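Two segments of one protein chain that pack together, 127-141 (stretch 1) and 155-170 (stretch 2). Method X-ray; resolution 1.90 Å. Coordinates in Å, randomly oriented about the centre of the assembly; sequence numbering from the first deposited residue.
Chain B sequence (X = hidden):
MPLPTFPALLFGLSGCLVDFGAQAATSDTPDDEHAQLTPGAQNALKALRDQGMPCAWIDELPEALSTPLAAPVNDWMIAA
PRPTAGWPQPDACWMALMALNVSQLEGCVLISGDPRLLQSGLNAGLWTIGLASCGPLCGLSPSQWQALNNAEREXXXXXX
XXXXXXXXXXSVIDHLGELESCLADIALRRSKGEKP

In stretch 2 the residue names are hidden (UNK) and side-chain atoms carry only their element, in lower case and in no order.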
# COMPACT_ATOMS: atom_id res chain seq x y z
N TRP B 127 4.48 -8.86 -0.33
CA TRP B 127 5.14 -10.15 -0.16
C TRP B 127 6.45 -9.89 0.58
O TRP B 127 7.08 -8.84 0.40
CB TRP B 127 5.46 -10.79 -1.52
CG TRP B 127 4.24 -11.39 -2.21
CD1 TRP B 127 3.46 -10.79 -3.17
CD2 TRP B 127 3.70 -12.68 -1.98
NE1 TRP B 127 2.44 -11.66 -3.56
CE2 TRP B 127 2.57 -12.82 -2.84
CE3 TRP B 127 4.04 -13.74 -1.13
CZ2 TRP B 127 1.77 -13.98 -2.85
CZ3 TRP B 127 3.26 -14.90 -1.15
CH2 TRP B 127 2.14 -15.01 -2.01
N THR B 128 6.86 -10.84 1.41
CA THR B 128 8.12 -10.71 2.17
C THR B 128 9.02 -11.93 2.06
O THR B 128 8.55 -13.06 2.10
CB THR B 128 7.87 -10.41 3.69
OG1 THR B 128 7.10 -11.46 4.28
CG2 THR B 128 7.11 -9.11 3.87
N ILE B 129 10.32 -11.68 1.93
CA ILE B 129 11.34 -12.73 1.95
C ILE B 129 12.27 -12.37 3.09
O ILE B 129 12.78 -11.24 3.14
CB ILE B 129 12.14 -12.81 0.61
CG1 ILE B 129 11.18 -13.18 -0.54
CG2 ILE B 129 13.38 -13.77 0.74
CD1 ILE B 129 11.75 -13.00 -2.01
N GLY B 130 12.46 -13.31 4.01
CA GLY B 130 13.36 -13.15 5.14
C GLY B 130 14.71 -13.80 4.87
O GLY B 130 14.81 -14.77 4.11
N LEU B 131 15.74 -13.24 5.49
CA LEU B 131 17.11 -13.71 5.31
C LEU B 131 17.65 -14.31 6.60
O LEU B 131 17.67 -13.65 7.63
CB LEU B 131 18.01 -12.55 4.80
CG LEU B 131 17.74 -12.01 3.38
CD1 LEU B 131 18.66 -10.83 3.03
CD2 LEU B 131 17.87 -13.10 2.31
N ALA B 132 18.10 -15.56 6.53
CA ALA B 132 18.38 -16.34 7.76
C ALA B 132 19.80 -16.19 8.34
O ALA B 132 20.07 -16.65 9.45
CB ALA B 132 18.07 -17.80 7.52
N SER B 133 20.71 -15.58 7.59
CA SER B 133 22.13 -15.56 7.99
C SER B 133 22.67 -14.20 8.36
O SER B 133 23.50 -14.07 9.26
CB SER B 133 23.01 -16.13 6.87
OG SER B 133 22.67 -17.50 6.60
N CYS B 134 22.25 -13.18 7.61
CA CYS B 134 23.00 -11.92 7.61
C CYS B 134 22.34 -10.80 8.42
O CYS B 134 22.89 -9.69 8.50
CB CYS B 134 23.25 -11.44 6.16
SG CYS B 134 21.74 -11.21 5.26
N GLY B 135 21.20 -11.08 9.05
CA GLY B 135 20.40 -10.03 9.69
C GLY B 135 20.66 -9.90 11.18
O GLY B 135 21.47 -10.65 11.73
N PRO B 136 19.95 -8.97 11.86
CA PRO B 136 20.19 -8.71 13.29
C PRO B 136 19.88 -9.86 14.26
O PRO B 136 20.43 -9.90 15.36
CB PRO B 136 19.31 -7.47 13.58
CG PRO B 136 18.20 -7.56 12.59
CD PRO B 136 18.86 -8.13 11.33
N LEU B 137 19.02 -10.81 13.87
CA LEU B 137 18.71 -11.96 14.72
C LEU B 137 19.92 -12.89 14.83
O LEU B 137 20.07 -13.62 15.82
CB LEU B 137 17.53 -12.75 14.19
CG LEU B 137 16.19 -12.05 14.29
CD1 LEU B 137 15.15 -12.79 13.44
CD2 LEU B 137 15.75 -11.98 15.74
N CYS B 138 20.77 -12.85 13.82
CA CYS B 138 22.08 -13.49 13.91
C CYS B 138 23.11 -12.49 14.47
O CYS B 138 23.80 -12.80 15.44
CB CYS B 138 22.49 -14.04 12.53
SG CYS B 138 21.27 -15.22 11.85
N GLY B 139 23.22 -11.32 13.86
CA GLY B 139 24.00 -10.22 14.42
C GLY B 139 25.49 -10.50 14.55
O GLY B 139 26.15 -9.94 15.42
N LEU B 140 26.03 -11.36 13.69
CA LEU B 140 27.46 -11.64 13.76
C LEU B 140 28.17 -11.14 12.51
O LEU B 140 27.68 -11.31 11.38
CB LEU B 140 27.71 -13.14 13.97
CG LEU B 140 27.19 -13.79 15.25
CD1 LEU B 140 27.58 -15.27 15.23
CD2 LEU B 140 27.79 -13.11 16.45
N SER B 141 29.34 -10.53 12.71
CA SER B 141 30.16 -10.09 11.60
C SER B 141 30.58 -11.29 10.75
O SER B 141 30.51 -12.44 11.25
CB SER B 141 31.41 -9.35 12.14
OG SER B 141 32.30 -10.30 12.74
N UNK B 155 22.27 -23.93 13.59
CA UNK B 155 21.39 -23.60 14.71
C UNK B 155 20.88 -22.15 14.61
O UNK B 155 19.70 -21.90 14.77
n UNK B 155 20.81 -24.65 19.53
c UNK B 155 22.07 -23.87 16.07
c UNK B 155 21.67 -24.45 18.54
o UNK B 155 22.86 -24.72 18.64
c UNK B 155 21.11 -23.83 17.25
N UNK B 156 21.78 -21.20 14.32
CA UNK B 156 21.40 -19.79 14.24
C UNK B 156 20.48 -19.46 13.06
O UNK B 156 19.56 -18.64 13.21
c UNK B 156 25.55 -19.23 17.81
c UNK B 156 24.67 -18.23 15.71
n UNK B 156 25.41 -20.46 17.32
n UNK B 156 26.02 -19.07 19.04
c UNK B 156 22.66 -18.89 14.25
c UNK B 156 23.25 -18.80 15.68
n UNK B 156 25.20 -18.16 17.09
N UNK B 157 20.72 -20.09 11.90
CA UNK B 157 19.84 -19.97 10.74
C UNK B 157 18.45 -20.51 11.06
O UNK B 157 17.45 -19.85 10.78
c UNK B 157 20.39 -20.77 9.57
c UNK B 157 21.65 -20.80 7.40
c UNK B 157 21.51 -20.11 8.78
n UNK B 157 24.27 -21.89 7.51
c UNK B 157 23.22 -22.72 7.57
n UNK B 157 21.98 -22.23 7.50
n UNK B 157 23.40 -24.04 7.68
N UNK B 158 18.39 -21.71 11.65
CA UNK B 158 17.12 -22.30 12.03
C UNK B 158 16.33 -21.43 13.03
O UNK B 158 15.12 -21.26 12.90
c UNK B 158 17.33 -23.74 12.56
N UNK B 159 17.03 -20.85 14.02
CA UNK B 159 16.37 -19.96 14.99
C UNK B 159 15.80 -18.70 14.33
O UNK B 159 14.64 -18.35 14.57
c UNK B 159 17.31 -19.58 16.14
c UNK B 159 18.67 -20.59 18.04
c UNK B 159 17.49 -20.74 17.08
o UNK B 159 19.52 -19.69 17.89
n UNK B 159 18.74 -21.50 19.00
N UNK B 160 16.62 -18.03 13.53
CA UNK B 160 16.18 -16.86 12.74
C UNK B 160 15.02 -17.17 11.80
O UNK B 160 14.09 -16.36 11.68
c UNK B 160 17.35 -16.28 11.93
N UNK B 161 15.09 -18.32 11.13
CA UNK B 161 14.06 -18.79 10.20
C UNK B 161 12.70 -18.96 10.90
O UNK B 161 11.66 -18.48 10.41
o UNK B 161 15.66 -19.84 8.66
c UNK B 161 13.39 -20.63 8.54
c UNK B 161 14.50 -20.11 9.45
N UNK B 162 12.71 -19.59 12.07
CA UNK B 162 11.46 -19.72 12.80
C UNK B 162 10.84 -18.40 13.28
O UNK B 162 9.64 -18.22 13.17
c UNK B 162 11.81 -23.13 14.64
c UNK B 162 11.81 -22.19 13.43
c UNK B 162 11.58 -20.76 13.93
c UNK B 162 10.74 -22.63 12.43
N UNK B 163 11.66 -17.49 13.80
CA UNK B 163 11.23 -16.15 14.18
C UNK B 163 10.66 -15.37 13.00
O UNK B 163 9.62 -14.72 13.12
c UNK B 163 12.68 -15.95 16.26
n UNK B 163 15.65 -15.44 18.61
c UNK B 163 14.39 -16.06 18.14
c UNK B 163 13.96 -15.36 16.83
c UNK B 163 12.40 -15.39 14.84
N UNK B 164 11.31 -15.46 11.85
CA UNK B 164 10.79 -14.75 10.68
C UNK B 164 9.47 -15.35 10.21
O UNK B 164 8.56 -14.61 9.92
c UNK B 164 13.10 -13.83 9.93
c UNK B 164 11.84 -14.65 9.57
c UNK B 164 12.73 -12.43 10.48
c UNK B 164 14.05 -13.72 8.78
N UNK B 165 9.33 -16.67 10.20
CA UNK B 165 8.03 -17.27 9.83
C UNK B 165 6.94 -16.90 10.85
O UNK B 165 5.78 -16.67 10.47
c UNK B 165 8.14 -18.72 7.15
c UNK B 165 9.75 -20.13 8.27
c UNK B 165 8.69 -19.21 8.34
c UNK B 165 8.13 -18.78 9.68
c UNK B 165 9.66 -20.01 5.87
c UNK B 165 8.62 -19.10 5.94
c UNK B 165 10.25 -20.52 7.03
o UNK B 165 10.13 -20.40 4.64
N UNK B 166 7.32 -16.81 12.13
CA UNK B 166 6.39 -16.42 13.18
C UNK B 166 5.81 -15.03 12.97
O UNK B 166 4.65 -14.79 13.28
c UNK B 166 7.03 -16.49 14.56
o UNK B 166 7.23 -17.86 14.90
N UNK B 167 6.63 -14.12 12.44
CA UNK B 167 6.18 -12.76 12.07
C UNK B 167 5.09 -12.78 11.01
O UNK B 167 4.26 -11.87 10.95
c UNK B 167 7.70 -10.29 13.38
c UNK B 167 7.33 -11.95 11.51
c UNK B 167 9.24 -10.54 11.38
c UNK B 167 8.36 -11.28 12.36
N UNK B 168 5.12 -13.80 10.16
CA UNK B 168 4.20 -13.94 9.04
C UNK B 168 4.90 -13.80 7.70
O UNK B 168 4.26 -13.65 6.68
N UNK B 169 6.23 -13.82 7.71
CA UNK B 169 7.02 -13.72 6.46
C UNK B 169 6.68 -14.90 5.53
O UNK B 169 6.43 -16.01 6.00
c UNK B 169 9.41 -13.87 5.55
c UNK B 169 8.87 -12.41 7.53
c UNK B 169 8.53 -13.68 6.79
N UNK B 170 6.70 -14.65 4.22
CA UNK B 170 6.18 -15.58 3.23
C UNK B 170 7.15 -16.71 2.82
O UNK B 170 6.72 -17.84 2.53
c UNK B 170 5.71 -14.78 2.01
c UNK B 170 3.25 -14.13 2.50
c UNK B 170 3.55 -11.99 2.84
n UNK B 170 4.73 -12.52 2.56
n UNK B 170 2.64 -12.94 2.81
c UNK B 170 4.56 -13.87 2.32
O HOH W 1 24.59 -19.24 6.15
O HOH W 2 19.56 -16.91 15.30

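Position 155 has three side-chain carbons, the third carrying one oxygen and one nitrogen. It lies out of reach of stretch 1. It is Gln 155.

Position 156 has three carbons, a nitrogen, then a carbon carrying two more nitrogens. Its third carbon lies 4.2 Å from Leu 140 CD1. This is Arg 156.

Position 157 repeats that pattern: three carbons, a nitrogen, and a carbon with two nitrogens. Its third carbon is 3.5 Å from Ser 133 OG. This is Arg 157. Water 1 links the two side chains, 2.6 Å from Ser 133 OG and 3.0 Å from Arg 157 NH1. The CA of Arg 157 also makes a CA-H...O contact with Ala 132 O at 3.6 Å.

Position 158 has one carbon, pointing away from stretch 1: Ala 158. Position 159 has three carbons ending in an oxygen and a nitrogen, without contact: Gln 159.

Position 160 has a single carbon pointing toward stretch 1. This CB lies 3.7 Å from Ala 132 O, 4.1 Å from Cys 138 SG and 4.2 Å from Leu 137 CB. The loop comes close over this small side chain. It is Ala 160.

Position 161 has one carbon bearing an oxygen and a carbon. The oxygen is 3.4 Å from Ala 132 CB. This is Thr 161. Its OG1 donates to Arg 157 O at 2.8 Å, one turn back in the helix.

Position 162 has four carbons forked at the second, out of reach: Leu 162.

Position 163 has four carbons in a row ending in nitrogen, extended. The third carbon lies 4.0 Å from Leu 137 CD2. This is Lys 163.

Position 164 has four carbons forked at the second, and it points toward stretch 1. One branch carbon is 3.7 Å from Gly 130 CA, the other 3.8 Å from Leu 137 CD1. It is Leu 164. A CB on Gly 130 would clash with its CD1.

Position 165 has a carbon and a six-carbon ring bearing an oxygen: Tyr 165. Position 166 has a carbon and an oxygen: Ser 166. Position 167 has four carbons forked at the second: Leu 167. All three are out of reach.

Position 168 has no side chain and a positive phi. It is Gly 168, in a Schellman motif.

Position 169 has one carbon carrying two. One of these lies 3.5 Å from Gly 130 N. It is Val 169.

Position 170 has one carbon and a five-membered ring of three carbons and two nitrogens. Thr 128 N donates to a ring nitrogen at 2.9 Å, and the edge of Trp 127 meets the ring face. It is His 170. That nitrogen, ND1, also hydrogen-bonds Thr 128 OG1 at 3.1 Å, and His 170 N donates to Thr 128 O at 3.2 Å.

The contact works in two parts. Ala 160 and Leu 164 pack on the loop and the strand, with the carbon stems of Arg 156, Arg 157 and Lys 163 alongside. Beyond the helix, Val 169 packs on Gly 130, and hydrogen bonds fasten His 170 to Thr 128.

Stretch 2 155-170: QRRAQATLKLYSLGVH
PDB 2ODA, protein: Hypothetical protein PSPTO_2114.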